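Local structure of glycoside Hydrolase (5TA0) at residues E559-L564 and Q638-S643; K553-G558 and V610-L615. The protein probably hydrolyses agarose-type galactans, acting in a pathway by which a human gut Bacteroides breaks down this algal polysaccharide. All coordinates share one frame; numbering follows the deposited sequence. Where two conformers were deposited one is given.

Interaction 1 of 2, residues E559-L564 and Q638-S643. With EDO (1,2-ethanediol), chain Q.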
ATOM      1  N   GLU A 559      11.311   4.305 -24.499  1.00 11.84           N
ATOM      2  CA  GLU A 559      12.281   4.657 -23.460  1.00 11.72           C
ATOM      3  C   GLU A 559      12.362   3.514 -22.463  1.00 11.37           C
ATOM      4  O   GLU A 559      11.538   2.590 -22.500  1.00 10.91           O
ATOM      5  CB  GLU A 559      11.884   5.970 -22.781  1.00 12.76           C
ATOM      6  CG  GLU A 559      12.068   7.158 -23.724  1.00 14.28           C
ATOM      7  CD  GLU A 559      11.519   8.470 -23.226  1.00 17.01           C
ATOM      8  OE1 GLU A 559      10.846   8.518 -22.174  1.00 18.75           O
ATOM      9  OE2 GLU A 559      11.732   9.472 -23.957  1.00 19.50           O
ATOM     10  N   ALA A 560      13.358   3.554 -21.599  1.00 11.00           N
ATOM     11  CA  ALA A 560      13.581   2.456 -20.683  1.00 10.72           C
ATOM     12  C   ALA A 560      14.317   2.871 -19.428  1.00 10.72           C
ATOM     13  O   ALA A 560      15.119   3.801 -19.429  1.00 11.29           O
ATOM     14  CB  ALA A 560      14.346   1.349 -21.369  1.00 11.00           C
ATOM     15  N   VAL A 561      14.042   2.110 -18.363  1.00 10.01           N
ATOM     16  CA  VAL A 561      14.662   2.286 -17.054  1.00 10.33           C
ATOM     17  C   VAL A 561      15.070   0.949 -16.479  1.00 10.24           C
ATOM     18  O   VAL A 561      14.214   0.054 -16.307  1.00 10.51           O
ATOM     19  CB  VAL A 561      13.708   2.993 -16.073  1.00 10.48           C
ATOM     20  CG1 VAL A 561      14.367   3.115 -14.672  1.00 10.97           C
ATOM     21  CG2 VAL A 561      13.279   4.348 -16.601  1.00 11.24           C
ATOM     22  N   ILE A 562      16.350   0.806 -16.129  1.00  9.91           N
ATOM     23  CA  ILE A 562      16.826  -0.380 -15.434  1.00 10.19           C
ATOM     24  C   ILE A 562      16.732  -0.099 -13.947  1.00 10.05           C
ATOM     25  O   ILE A 562      17.054   1.002 -13.479  1.00  9.80           O
ATOM     26  CB  ILE A 562      18.253  -0.775 -15.904  1.00 11.26           C
ATOM     27  CG1 ILE A 562      18.145  -1.402 -17.292  1.00 12.24           C
ATOM     28  CG2 ILE A 562      18.924  -1.712 -14.904  1.00 11.90           C
ATOM     29  CD1 ILE A 562      19.474  -1.565 -17.992  1.00 12.96           C
ATOM     30  N   ARG A 563      16.288  -1.111 -13.204  1.00  9.35           N
ATOM     31  CA  ARG A 563      15.968  -0.980 -11.776  1.00  9.19           C
ATOM     32  C   ARG A 563      16.905  -1.880 -10.962  1.00  9.19           C
ATOM     33  O   ARG A 563      16.718  -3.094 -10.924  1.00  9.00           O
ATOM     34  CB  ARG A 563      14.502  -1.366 -11.545  1.00  9.37           C
ATOM     35  CG  ARG A 563      13.489  -0.558 -12.360  1.00  9.59           C
ATOM     36  CD  ARG A 563      12.099  -1.172 -12.277  1.00  9.62           C
ATOM     37  NE  ARG A 563      11.656  -1.184 -10.883  1.00  9.51           N
ATOM     38  CZ  ARG A 563      11.163  -0.139 -10.218  1.00 10.13           C
ATOM     39  NH1 ARG A 563      10.861   1.003 -10.840  1.00 10.59           N
ATOM     40  NH2 ARG A 563      10.921  -0.226  -8.917  1.00 10.60           N
ATOM     41  N   LEU A 564      17.924  -1.282 -10.336  1.00  9.47           N
ATOM     42  CA  LEU A 564      18.941  -2.022  -9.610  1.00  9.63           C
ATOM     43  C   LEU A 564      18.637  -2.040  -8.134  1.00  9.12           C
ATOM     44  O   LEU A 564      18.821  -1.042  -7.459  1.00  9.10           O
ATOM     45  CB  LEU A 564      20.332  -1.407  -9.824  1.00 10.55           C
ATOM     46  CG  LEU A 564      20.764  -1.243 -11.262  1.00 11.09           C
ATOM     47  CD1 LEU A 564      22.153  -0.599 -11.275  1.00 11.67           C
ATOM     48  CD2 LEU A 564      20.791  -2.571 -12.003  1.00 11.31           C
ATOM     49  N   GLN A 638      11.824  -1.516 -16.732  1.00  8.93           N
ATOM     50  CA  GLN A 638      10.610  -0.953 -17.341  1.00  8.94           C
ATOM     51  C   GLN A 638      10.908  -0.472 -18.750  1.00  9.52           C
ATOM     52  O   GLN A 638      11.892   0.232 -18.983  1.00  9.61           O
ATOM     53  CB  GLN A 638      10.086   0.229 -16.531  1.00  9.13           C
ATOM     54  CG  GLN A 638       9.500  -0.160 -15.185  1.00  9.14           C
ATOM     55  CD  GLN A 638       9.479   1.025 -14.269  1.00  9.56           C
ATOM     56  OE1 GLN A 638      10.531   1.406 -13.745  1.00  9.72           O
ATOM     57  NE2 GLN A 638       8.313   1.632 -14.078  1.00 10.00           N
ATOM     58  N   ILE A 639      10.057  -0.879 -19.672  1.00  9.90           N
ATOM     59  CA  ILE A 639      10.088  -0.446 -21.077  1.00 11.55           C
ATOM     60  C   ILE A 639       8.836   0.390 -21.315  1.00 11.78           C
ATOM     61  O   ILE A 639       7.746  -0.012 -20.908  1.00 12.95           O
ATOM     62  CB  ILE A 639      10.096  -1.694 -21.999  1.00 13.16           C
ATOM     63  CG1 ILE A 639      11.367  -2.520 -21.757  1.00 13.81           C
ATOM     64  CG2 ILE A 639       9.969  -1.330 -23.473  1.00 14.97           C
ATOM     65  CD1 ILE A 639      12.662  -1.838 -22.113  1.00 14.38           C
ATOM     66  N   PHE A 640       8.992   1.542 -21.979  1.00 10.85           N
ATOM     67  CA  PHE A 640       7.887   2.435 -22.296  1.00 10.88           C
ATOM     68  C   PHE A 640       7.837   2.574 -23.808  1.00 10.93           C
ATOM     69  O   PHE A 640       8.691   3.240 -24.381  1.00 11.80           O
ATOM     70  CB  PHE A 640       8.114   3.799 -21.655  1.00 10.66           C
ATOM     71  CG  PHE A 640       8.241   3.740 -20.154  1.00 10.56           C
ATOM     72  CD1 PHE A 640       7.106   3.820 -19.347  1.00 10.85           C
ATOM     73  CD2 PHE A 640       9.469   3.600 -19.554  1.00 11.06           C
ATOM     74  CE1 PHE A 640       7.205   3.760 -17.966  1.00 11.26           C
ATOM     75  CE2 PHE A 640       9.573   3.543 -18.158  1.00 11.05           C
ATOM     76  CZ  PHE A 640       8.433   3.614 -17.377  1.00 11.01           C
ATOM     77  N   ASN A 641       6.891   1.880 -24.444  1.00 11.06           N
ATOM     78  CA  ASN A 641       6.773   1.871 -25.905  1.00 11.37           C
ATOM     79  C   ASN A 641       5.724   2.860 -26.390  1.00 11.88           C
ATOM     80  O   ASN A 641       4.619   2.906 -25.858  1.00 11.17           O
ATOM     81  CB  ASN A 641       6.436   0.457 -26.375  1.00 11.43           C
ATOM     82  CG  ASN A 641       7.621  -0.482 -26.270  1.00 12.04           C
ATOM     83  OD1 ASN A 641       8.744  -0.043 -26.030  1.00 12.75           O
ATOM     84  ND2 ASN A 641       7.383  -1.764 -26.480  1.00 12.87           N
ATOM     85  N   PHE A 642       6.066   3.618 -27.427  0.50 11.83           N
ATOM     86  CA  PHE A 642       5.213   4.678 -27.927  0.50 12.26           C
ATOM     87  C   PHE A 642       4.439   4.244 -29.178  0.50 13.21           C
ATOM     88  O   PHE A 642       4.901   3.378 -29.952  0.50 13.54           O
ATOM     89  CB  PHE A 642       6.054   5.922 -28.232  0.50 11.74           C
ATOM     90  CG  PHE A 642       6.941   6.374 -27.096  0.50 11.17           C
ATOM     91  CD1 PHE A 642       6.611   6.117 -25.771  0.50 11.25           C
ATOM     92  CD2 PHE A 642       8.097   7.079 -27.362  0.50 10.86           C
ATOM     93  CE1 PHE A 642       7.422   6.559 -24.745  0.50 11.18           C
ATOM     94  CE2 PHE A 642       8.917   7.515 -26.336  0.50 10.85           C
ATOM     95  CZ  PHE A 642       8.576   7.259 -25.023  0.50 11.23           C
ATOM     96  N   SER A 643       3.249   4.816 -29.358  1.00 14.27           N
ATOM     97  CA  SER A 643       2.439   4.560 -30.572  1.00 15.83           C
ATOM     98  C   SER A 643       2.985   5.265 -31.809  1.00 18.87           C
ATOM     99  O   SER A 643       2.723   4.810 -32.935  1.00 20.46           O
ATOM    100  CB  SER A 643       0.983   4.952 -30.344  1.00 14.90           C
ATOM    101  OG  SER A 643       0.882   6.270 -29.809  1.00 15.21           O
TER
HETATM  102  C1  EDO Q 714       3.078   0.644 -28.293  1.00 37.76           C
HETATM  103  O1  EDO Q 714       3.461   1.111 -29.589  1.00 40.48           O
HETATM  104  C2  EDO Q 714       1.986   1.558 -27.771  1.00 36.66           C
HETATM  105  O2  EDO Q 714       0.883   1.442 -28.670  1.00 37.33           O
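R563 and Q638 make the one side-chain hydrogen bond of this strand pair: R563 NH1 donates to Q638 OE1 at 3.0 Å. OE1 lies near the guanidinium plane, whereas NH1 stands above the amide's carbonyl plane and on no lone pair; the two planes are 77° apart. A bend at chi3 (61°) brings NH1 to Q638 OE1, and the other arginine nitrogens form salt bridges with E301 and D305 on helix 298-315. Q638 NE2 is hydrogen-bonded to E527. Were R563 an alanine, E301 and D305 would probably lose this cationic mate and Q638 OE1 this donor. Four backbone bonds in two reciprocal pairs join E559 with F640 and V561 with Q638; F640 N to E559 O measures 2.8 Å and V561 N to Q638 O 2.9 Å. Between them A560 and I639 form the non-hydrogen-bonded pair. A560 CB meets I639 CD1 at 3.7 Å, and V561 CG2 lies at the F640 ring edge. E559, salt-bridged to R647 through OE2, sets CD at the edge of the F642 ring in one conformer. The axes of the two short segments approach to 4.7 Å at 175°, as in neighbouring antiparallel strands of a five-stranded mixed sheet, here linked through R563 to a barrel helix.

Interaction 2 of 2, residues K553-G558 and V610-L615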
ATOM      1  N   LYS A 553       9.920  -6.874 -25.574  0.64 12.14           N
ATOM      2  CA  LYS A 553       9.291  -6.438 -26.810  0.64 12.81           C
ATOM      3  C   LYS A 553       9.595  -4.962 -27.033  0.64 12.94           C
ATOM      4  O   LYS A 553       9.294  -4.117 -26.197  0.64 12.74           O
ATOM      5  CB  LYS A 553       7.786  -6.718 -26.751  0.64 13.85           C
ATOM      6  CG  LYS A 553       7.413  -8.144 -26.341  0.64 14.69           C
ATOM      7  CD  LYS A 553       8.055  -9.280 -27.155  0.64 14.80           C
ATOM      8  CE  LYS A 553       7.836  -9.123 -28.665  0.64 15.15           C
ATOM      9  NZ  LYS A 553       8.148 -10.328 -29.495  0.64 15.33           N
ATOM     10  N   LYS A 554      10.288  -4.666 -28.118  1.00 12.89           N
ATOM     11  CA  LYS A 554      10.525  -3.287 -28.514  1.00 13.34           C
ATOM     12  C   LYS A 554       9.657  -2.882 -29.691  1.00 13.89           C
ATOM     13  O   LYS A 554       9.157  -3.727 -30.445  1.00 15.42           O
ATOM     14  CB  LYS A 554      11.991  -3.079 -28.869  1.00 13.86           C
ATOM     15  CG  LYS A 554      12.952  -3.225 -27.694  1.00 14.43           C
ATOM     16  CD  LYS A 554      14.383  -2.997 -28.137  1.00 14.96           C
ATOM     17  CE  LYS A 554      14.647  -1.532 -28.475  1.00 15.16           C
ATOM     18  NZ  LYS A 554      15.934  -1.384 -29.202  1.00 15.92           N
ATOM     19  N   THR A 555       9.462  -1.568 -29.803  1.00 13.69           N
ATOM     20  CA  THR A 555       8.790  -0.920 -30.928  1.00 13.70           C
ATOM     21  C   THR A 555       9.772   0.107 -31.491  1.00 13.58           C
ATOM     22  O   THR A 555      10.923   0.179 -31.059  1.00 13.75           O
ATOM     23  CB  THR A 555       7.489  -0.253 -30.469  1.00 13.92           C
ATOM     24  OG1 THR A 555       7.731   0.632 -29.374  1.00 13.92           O
ATOM     25  CG2 THR A 555       6.472  -1.301 -30.004  1.00 14.92           C
ATOM     26  N   GLU A 556       9.362   0.866 -32.495  1.00 13.76           N
ATOM     27  CA  GLU A 556      10.283   1.816 -33.121  1.00 14.48           C
ATOM     28  C   GLU A 556      10.757   2.904 -32.159  1.00 13.53           C
ATOM     29  O   GLU A 556      11.943   3.258 -32.147  1.00 13.65           O
ATOM     30  CB  GLU A 556       9.635   2.488 -34.326  1.00 15.98           C
ATOM     31  CG  GLU A 556      10.627   3.317 -35.140  1.00 19.57           C
ATOM     32  CD  GLU A 556      10.081   3.797 -36.472  1.00 23.46           C
ATOM     33  OE1 GLU A 556       8.896   3.545 -36.782  1.00 25.81           O
ATOM     34  OE2 GLU A 556      10.860   4.457 -37.212  1.00 28.67           O
ATOM     35  N   TYR A 557       9.829   3.425 -31.377  1.00 12.90           N
ATOM     36  CA  TYR A 557      10.082   4.504 -30.431  1.00 12.94           C
ATOM     37  C   TYR A 557       9.750   4.050 -29.020  1.00 12.33           C
ATOM     38  O   TYR A 557       8.659   3.499 -28.774  1.00 12.01           O
ATOM     39  CB  TYR A 557       9.232   5.720 -30.795  1.00 14.79           C
ATOM     40  CG  TYR A 557       9.537   6.243 -32.187  1.00 17.60           C
ATOM     41  CD1 TYR A 557      10.712   6.943 -32.434  1.00 19.18           C
ATOM     42  CD2 TYR A 557       8.686   5.980 -33.256  1.00 19.39           C
ATOM     43  CE1 TYR A 557      11.013   7.412 -33.704  1.00 21.38           C
ATOM     44  CE2 TYR A 557       8.987   6.441 -34.537  1.00 21.85           C
ATOM     45  CZ  TYR A 557      10.156   7.143 -34.739  1.00 22.20           C
ATOM     46  OH  TYR A 557      10.492   7.624 -35.988  1.00 26.76           O
ATOM     47  N   GLY A 558      10.653   4.335 -28.093  1.00 12.17           N
ATOM     48  CA  GLY A 558      10.470   3.925 -26.710  1.00 12.09           C
ATOM     49  C   GLY A 558      11.525   4.507 -25.798  1.00 11.86           C
ATOM     50  O   GLY A 558      12.506   5.134 -26.247  1.00 12.04           O
ATOM     51  N   VAL A 610      18.172   4.223 -19.560  1.00 12.37           N
ATOM     52  CA  VAL A 610      19.047   3.540 -20.513  1.00 13.23           C
ATOM     53  C   VAL A 610      18.584   3.852 -21.932  1.00 13.81           C
ATOM     54  O   VAL A 610      17.403   3.826 -22.245  1.00 13.14           O
ATOM     55  CB  VAL A 610      19.139   2.013 -20.273  1.00 14.17           C
ATOM     56  CG1 VAL A 610      17.789   1.340 -20.327  1.00 14.16           C
ATOM     57  CG2 VAL A 610      20.112   1.369 -21.253  1.00 14.80           C
ATOM     58  N   ASP A 611      19.541   4.179 -22.783  1.00 14.17           N
ATOM     59  CA  ASP A 611      19.290   4.455 -24.189  1.00 14.50           C
ATOM     60  C   ASP A 611      18.543   3.254 -24.802  1.00 13.42           C
ATOM     61  O   ASP A 611      19.043   2.128 -24.802  1.00 12.81           O
ATOM     62  CB  ASP A 611      20.669   4.687 -24.840  1.00 16.39           C
ATOM     63  CG  ASP A 611      20.625   4.938 -26.327  1.00 20.39           C
ATOM     64  OD1 ASP A 611      21.741   5.169 -26.868  1.00 25.64           O
ATOM     65  OD2 ASP A 611      19.567   4.902 -26.963  1.00 20.48           O
ATOM     66  N   TYR A 612      17.363   3.540 -25.343  1.00 13.30           N
ATOM     67  CA  TYR A 612      16.505   2.506 -25.951  1.00 13.29           C
ATOM     68  C   TYR A 612      17.203   1.712 -27.059  1.00 13.51           C
ATOM     69  O   TYR A 612      16.992   0.512 -27.194  1.00 13.15           O
ATOM     70  CB  TYR A 612      15.231   3.156 -26.478  1.00 13.35           C
ATOM     71  CG  TYR A 612      14.061   2.229 -26.764  1.00 13.36           C
ATOM     72  CD1 TYR A 612      13.369   1.588 -25.728  1.00 13.77           C
ATOM     73  CD2 TYR A 612      13.625   2.027 -28.063  1.00 14.47           C
ATOM     74  CE1 TYR A 612      12.280   0.789 -25.990  1.00 13.67           C
ATOM     75  CE2 TYR A 612      12.540   1.227 -28.336  1.00 14.31           C
ATOM     76  CZ  TYR A 612      11.881   0.608 -27.299  1.00 14.24           C
ATOM     77  OH  TYR A 612      10.803  -0.179 -27.593  1.00 14.55           O
ATOM     78  N   SER A 613      18.084   2.380 -27.819  1.00 13.79           N
ATOM     79  CA  SER A 613      18.819   1.727 -28.908  1.00 15.12           C
ATOM     80  C   SER A 613      19.789   0.646 -28.471  1.00 15.47           C
ATOM     81  O   SER A 613      20.131  -0.208 -29.278  1.00 15.98           O
ATOM     82  CB  SER A 613      19.549   2.767 -29.769  1.00 15.93           C
ATOM     83  OG  SER A 613      20.600   3.405 -29.051  1.00 17.51           O
ATOM     84  N   ILE A 614      20.233   0.668 -27.209  1.00 15.51           N
ATOM     85  CA  ILE A 614      21.121  -0.360 -26.651  1.00 15.96           C
ATOM     86  C   ILE A 614      20.381  -1.666 -26.368  1.00 14.56           C
ATOM     87  O   ILE A 614      21.002  -2.740 -26.305  1.00 15.10           O
ATOM     88  CB  ILE A 614      21.774   0.152 -25.315  1.00 17.27           C
ATOM     89  CG1 ILE A 614      22.672   1.370 -25.609  1.00 19.01           C
ATOM     90  CG2 ILE A 614      22.537  -0.942 -24.574  1.00 18.91           C
ATOM     91  CD1 ILE A 614      23.300   2.003 -24.375  1.00 19.69           C
ATOM     92  N   LEU A 615      19.077  -1.577 -26.161  1.00 13.50           N
ATOM     93  CA  LEU A 615      18.289  -2.751 -25.767  1.00 13.10           C
ATOM     94  C   LEU A 615      17.938  -3.629 -26.961  1.00 13.23           C
ATOM     95  O   LEU A 615      17.847  -3.165 -28.104  1.00 12.58           O
ATOM     96  CB  LEU A 615      17.006  -2.319 -25.059  1.00 13.87           C
ATOM     97  CG  LEU A 615      17.221  -1.534 -23.772  1.00 14.86           C
ATOM     98  CD1 LEU A 615      15.860  -1.117 -23.254  1.00 16.01           C
ATOM     99  CD2 LEU A 615      17.984  -2.320 -22.713  1.00 15.56           C
TER
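K554 and Y612 meet through both charge and ring. Of the hydrogen bonds, two belong to K554 NZ, which reaches Y612 O at 3.0 Å and L615 O at 2.8 Å; the side chain gets there by a bend at chi3 (71°). Y612 O also accepts L615 N from the opposite face of its plane, as part of the 3-10 turn. The third bond runs from T555 N to Y612 OH, 2.9 Å and nearly straight at 166°, and the same hydroxyl is hydrogen-bonded to N641. Within 610-615, D611 OD2 accepts S613 N in an Asx turn and also takes S613 OG. Ring contacts sandwich Y612. K554 CE lies over one face, 3.7 Å from the ring centroid, and NZ stands above that face at 4.6 Å in a cation-pi contact. Over the opposite face G558 CA sits almost centrally, 3.5 Å from the centroid, a CH-pi contact that glycine permits: a beta carbon built there would clash with the ring. Aliphatic packing is slight, with K554 CD beside L615 CB. The chemistry implies that the ammonium group is probably stabilised by two carbonyl oxygens and a pi face, while the tyrosine is fixed at its hydroxyl and across both faces.

In the fold
Interaction 1 is a buried pairing of two interior strands, whereas interaction 2 lies at the surface, where the loop leading into strand 558-568 meets the loop that follows strand 602-609. The centres are about 8 Å apart, and their segments alternate along the chain: 553-558 runs straight into 559-564. A probable hydrogen bond, F642 N to Y557 O at 2.9 Å, ties them together alongside the N641 side chain, and A560 CB packs on L615 CD1 at 3.5 Å. Their chemistry follows their place: regular backbone bonding with a buried arginine salt-bridged to a barrel helix in one, and an irregular aromatic, lysine and carbonyl arrangement in the other.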